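Local coordinates for protein probable uracil-DNA glycosylase (Acanthamoeba polyphaga mimivirus, PDB 5X55) that belongs, as a probable viral uracil-DNA glycosylase, to the UDG superfamily, whose fold is built around a central four-stranded parallel beta-sheet, at residues L128-F138 with E169-P180. Numbering follows the deposited sequence.
Sequences LLFRPEWFDFF and ELLFNTMNVLPP
Trp134 lies sandwiched between Met175 and Pro180 in a buried packing contact that joins segment 128-138, at the beginning of helix 135-142, to the short helix 173-177 and residues 178-180 that follow it. Over one face of the indole, Pro180 CD sits 3.6 Å from the centroid of the five-membered ring, a CH-pi contact. Met175 covers the opposite face, its CB above the same ring and its SD 4.9 Å from the centroid of the six-membered ring, a Met-aromatic contact. The bend at chi3 (69°) folds CE of Met175 back to 3.8 Å from Trp134 CE3. At the ring edge, Trp134 NE1 donates to Leu178 O at 2.8 Å, which, with the two covered faces, restrains the rotation of the indole. Helix 173-177 precedes strand 185-189 of the parallel sheet of this UDG-like fold; Met175 also touches Phe252 of the adjoining strand, while Leu279 and Leu283 of helix 273-286 pack against Trp134. Further along, the Asn176 amide bridges the loop: OD1 accepts from Phe130 N at 2.7 Å, the donor standing above the carbonyl plane, and ND2 gives a long, nearly straight bond (173°) to Leu128 O. Arg131, bent at chi2 and chi3, grips Asn176 O side-on through NE (2.8 Å) and NH2 (3.0 Å). A water joins Leu128 O to Phe172 N.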
# COMPACT_ATOMS: atom_id res chain seq x y z
N LEU A 128 -16.91 -3.88 -1.46
CA LEU A 128 -15.71 -3.57 -2.21
C LEU A 128 -14.62 -4.63 -2.04
O LEU A 128 -13.53 -4.49 -2.62
CB LEU A 128 -15.19 -2.20 -1.79
CG LEU A 128 -16.29 -1.15 -1.93
CD1 LEU A 128 -15.79 0.20 -1.47
CD2 LEU A 128 -16.77 -1.10 -3.39
N LEU A 129 -14.89 -5.68 -1.29
CA LEU A 129 -13.93 -6.74 -1.02
C LEU A 129 -14.38 -8.01 -1.75
O LEU A 129 -15.29 -8.70 -1.29
CB LEU A 129 -13.84 -6.96 0.49
CG LEU A 129 -12.79 -7.95 0.96
CD1 LEU A 129 -11.40 -7.44 0.62
CD2 LEU A 129 -12.99 -8.12 2.45
N PHE A 130 -13.71 -8.33 -2.86
CA PHE A 130 -14.09 -9.44 -3.74
C PHE A 130 -13.34 -10.74 -3.46
O PHE A 130 -13.57 -11.73 -4.16
CB PHE A 130 -13.86 -9.05 -5.21
CG PHE A 130 -14.25 -7.63 -5.54
CD1 PHE A 130 -15.47 -7.10 -5.10
CD2 PHE A 130 -13.39 -6.81 -6.28
CE1 PHE A 130 -15.84 -5.78 -5.41
CE2 PHE A 130 -13.75 -5.48 -6.58
CZ PHE A 130 -14.98 -4.96 -6.14
N ARG A 131 -12.45 -10.77 -2.47
CA ARG A 131 -11.61 -11.95 -2.24
C ARG A 131 -12.06 -12.63 -0.95
O ARG A 131 -11.85 -12.08 0.14
CB ARG A 131 -10.13 -11.56 -2.18
CG ARG A 131 -9.15 -12.69 -1.94
CD ARG A 131 -9.00 -13.63 -3.16
NE ARG A 131 -8.32 -12.99 -4.28
CZ ARG A 131 -7.93 -13.64 -5.38
NH1 ARG A 131 -8.13 -14.94 -5.49
NH2 ARG A 131 -7.32 -12.99 -6.38
N PRO A 132 -12.65 -13.84 -1.03
CA PRO A 132 -13.29 -14.45 0.16
C PRO A 132 -12.34 -14.74 1.31
O PRO A 132 -12.79 -14.73 2.47
CB PRO A 132 -13.88 -15.75 -0.40
CG PRO A 132 -13.99 -15.55 -1.86
CD PRO A 132 -12.87 -14.62 -2.26
N GLU A 133 -11.06 -15.02 1.04
CA GLU A 133 -10.11 -15.28 2.12
C GLU A 133 -9.95 -14.11 3.10
O GLU A 133 -9.33 -14.30 4.15
CB GLU A 133 -8.73 -15.63 1.54
CG GLU A 133 -8.69 -16.89 0.65
CD GLU A 133 -9.10 -16.63 -0.80
OE1 GLU A 133 -9.91 -15.71 -1.05
OE2 GLU A 133 -8.60 -17.34 -1.71
N TRP A 134 -10.48 -12.92 2.79
CA TRP A 134 -10.41 -11.80 3.71
C TRP A 134 -11.68 -11.62 4.53
O TRP A 134 -11.69 -10.80 5.46
CB TRP A 134 -10.11 -10.50 2.96
CG TRP A 134 -8.67 -10.35 2.49
CD1 TRP A 134 -8.19 -10.57 1.23
CD2 TRP A 134 -7.54 -9.94 3.29
NE1 TRP A 134 -6.83 -10.32 1.19
CE2 TRP A 134 -6.41 -9.93 2.44
CE3 TRP A 134 -7.38 -9.58 4.63
CZ2 TRP A 134 -5.14 -9.59 2.90
CZ3 TRP A 134 -6.10 -9.22 5.08
CH2 TRP A 134 -5.00 -9.23 4.22
N PHE A 135 -12.75 -12.38 4.23
CA PHE A 135 -14.03 -12.14 4.89
C PHE A 135 -13.90 -12.32 6.40
O PHE A 135 -14.48 -11.55 7.18
CB PHE A 135 -15.12 -13.05 4.31
CG PHE A 135 -15.54 -12.68 2.88
CD1 PHE A 135 -15.07 -11.51 2.27
CD2 PHE A 135 -16.40 -13.51 2.16
CE1 PHE A 135 -15.45 -11.18 0.96
CE2 PHE A 135 -16.79 -13.18 0.85
CZ PHE A 135 -16.32 -12.02 0.25
N ASP A 136 -13.11 -13.30 6.84
CA ASP A 136 -12.90 -13.49 8.27
C ASP A 136 -12.30 -12.24 8.90
O ASP A 136 -12.83 -11.72 9.89
CB ASP A 136 -12.02 -14.72 8.53
CG ASP A 136 -12.80 -16.03 8.40
OD1 ASP A 136 -13.86 -16.03 7.72
OD2 ASP A 136 -12.38 -17.06 8.98
N PHE A 137 -11.23 -11.71 8.30
CA PHE A 137 -10.69 -10.46 8.82
C PHE A 137 -11.77 -9.39 8.81
O PHE A 137 -11.96 -8.69 9.81
CB PHE A 137 -9.48 -10.00 8.01
CG PHE A 137 -9.15 -8.55 8.20
CD1 PHE A 137 -8.55 -8.11 9.37
CD2 PHE A 137 -9.44 -7.63 7.22
CE1 PHE A 137 -8.24 -6.78 9.56
CE2 PHE A 137 -9.15 -6.30 7.40
CZ PHE A 137 -8.55 -5.87 8.58
N PHE A 138 -12.53 -9.30 7.72
CA PHE A 138 -13.52 -8.24 7.65
C PHE A 138 -14.61 -8.45 8.68
O PHE A 138 -15.09 -7.48 9.28
CB PHE A 138 -14.08 -8.15 6.23
CG PHE A 138 -14.37 -6.75 5.82
CD1 PHE A 138 -15.55 -6.13 6.18
CD2 PHE A 138 -13.42 -6.02 5.12
CE1 PHE A 138 -15.80 -4.82 5.82
CE2 PHE A 138 -13.66 -4.72 4.76
CZ PHE A 138 -14.85 -4.11 5.11
N GLU A 169 -14.06 0.47 -6.56
CA GLU A 169 -13.68 -0.85 -7.06
C GLU A 169 -12.18 -1.07 -6.99
O GLU A 169 -11.73 -2.21 -7.17
CB GLU A 169 -14.17 -1.04 -8.49
CG GLU A 169 -15.69 -0.90 -8.67
CD GLU A 169 -16.14 -1.06 -10.12
OE1 GLU A 169 -16.35 -2.23 -10.56
OE2 GLU A 169 -16.24 -0.04 -10.84
N LEU A 170 -11.39 -0.02 -6.74
CA LEU A 170 -9.96 -0.16 -6.53
C LEU A 170 -9.54 0.00 -5.07
O LEU A 170 -8.36 -0.19 -4.76
CB LEU A 170 -9.21 0.86 -7.38
CG LEU A 170 -9.52 0.79 -8.86
CD1 LEU A 170 -8.75 1.88 -9.59
CD2 LEU A 170 -9.14 -0.59 -9.37
N LEU A 171 -10.48 0.34 -4.18
CA LEU A 171 -10.15 0.68 -2.80
C LEU A 171 -9.31 -0.40 -2.12
O LEU A 171 -8.34 -0.11 -1.41
CB LEU A 171 -11.44 0.91 -2.02
CG LEU A 171 -11.21 1.21 -0.54
CD1 LEU A 171 -10.44 2.51 -0.41
CD2 LEU A 171 -12.53 1.26 0.21
N PHE A 172 -9.70 -1.66 -2.29
CA PHE A 172 -9.05 -2.77 -1.62
C PHE A 172 -8.26 -3.63 -2.61
O PHE A 172 -8.15 -4.85 -2.44
CB PHE A 172 -10.08 -3.62 -0.87
CG PHE A 172 -10.71 -2.93 0.32
CD1 PHE A 172 -9.93 -2.24 1.25
CD2 PHE A 172 -12.09 -2.99 0.53
CE1 PHE A 172 -10.52 -1.61 2.37
CE2 PHE A 172 -12.69 -2.37 1.63
CZ PHE A 172 -11.89 -1.68 2.56
N ASN A 173 -7.71 -2.98 -3.64
CA ASN A 173 -7.09 -3.65 -4.78
C ASN A 173 -6.07 -4.70 -4.37
O ASN A 173 -6.10 -5.85 -4.84
CB ASN A 173 -6.44 -2.60 -5.68
CG ASN A 173 -6.52 -2.94 -7.14
OD1 ASN A 173 -7.19 -3.90 -7.54
ND2 ASN A 173 -5.87 -2.13 -7.96
N THR A 174 -5.12 -4.32 -3.51
CA THR A 174 -4.07 -5.26 -3.13
C THR A 174 -4.64 -6.47 -2.40
O THR A 174 -4.17 -7.59 -2.61
CB THR A 174 -3.02 -4.56 -2.26
OG1 THR A 174 -2.56 -3.39 -2.95
CG2 THR A 174 -1.83 -5.48 -2.06
N MET A 175 -5.66 -6.27 -1.57
CA MET A 175 -6.31 -7.40 -0.89
C MET A 175 -7.10 -8.25 -1.86
O MET A 175 -7.20 -9.47 -1.67
CB MET A 175 -7.22 -6.89 0.24
CG MET A 175 -6.44 -6.19 1.37
SD MET A 175 -7.38 -5.05 2.40
CE MET A 175 -8.45 -6.21 3.27
N ASN A 176 -7.68 -7.64 -2.89
CA ASN A 176 -8.42 -8.43 -3.87
C ASN A 176 -7.48 -9.26 -4.73
O ASN A 176 -7.86 -10.34 -5.20
CB ASN A 176 -9.32 -7.52 -4.70
CG ASN A 176 -10.51 -7.02 -3.90
OD1 ASN A 176 -11.07 -7.77 -3.10
ND2 ASN A 176 -10.89 -5.75 -4.09
N VAL A 177 -6.24 -8.79 -4.94
CA VAL A 177 -5.27 -9.64 -5.61
C VAL A 177 -4.74 -10.72 -4.67
O VAL A 177 -4.62 -11.88 -5.06
CB VAL A 177 -4.11 -8.81 -6.20
CG1 VAL A 177 -3.07 -9.75 -6.78
CG2 VAL A 177 -4.60 -7.86 -7.27
N LEU A 178 -4.42 -10.37 -3.43
CA LEU A 178 -3.65 -11.26 -2.55
C LEU A 178 -4.42 -11.72 -1.34
O LEU A 178 -4.64 -10.91 -0.41
CB LEU A 178 -2.38 -10.57 -2.07
CG LEU A 178 -1.13 -10.65 -2.91
CD1 LEU A 178 0.01 -9.96 -2.15
CD2 LEU A 178 -0.84 -12.12 -3.18
N PRO A 179 -4.82 -12.98 -1.25
CA PRO A 179 -5.30 -13.50 0.03
C PRO A 179 -4.22 -13.40 1.08
O PRO A 179 -3.01 -13.42 0.76
CB PRO A 179 -5.66 -14.96 -0.29
CG PRO A 179 -4.95 -15.27 -1.55
CD PRO A 179 -4.86 -14.00 -2.31
N PRO A 180 -4.59 -13.24 2.35
CA PRO A 180 -3.56 -13.03 3.40
C PRO A 180 -2.53 -14.14 3.46
O PRO A 180 -1.35 -13.87 3.72
CB PRO A 180 -4.38 -12.95 4.69
CG PRO A 180 -5.72 -13.50 4.38
CD PRO A 180 -5.96 -13.33 2.90
O HOH W 1 -12.14 -2.55 -3.62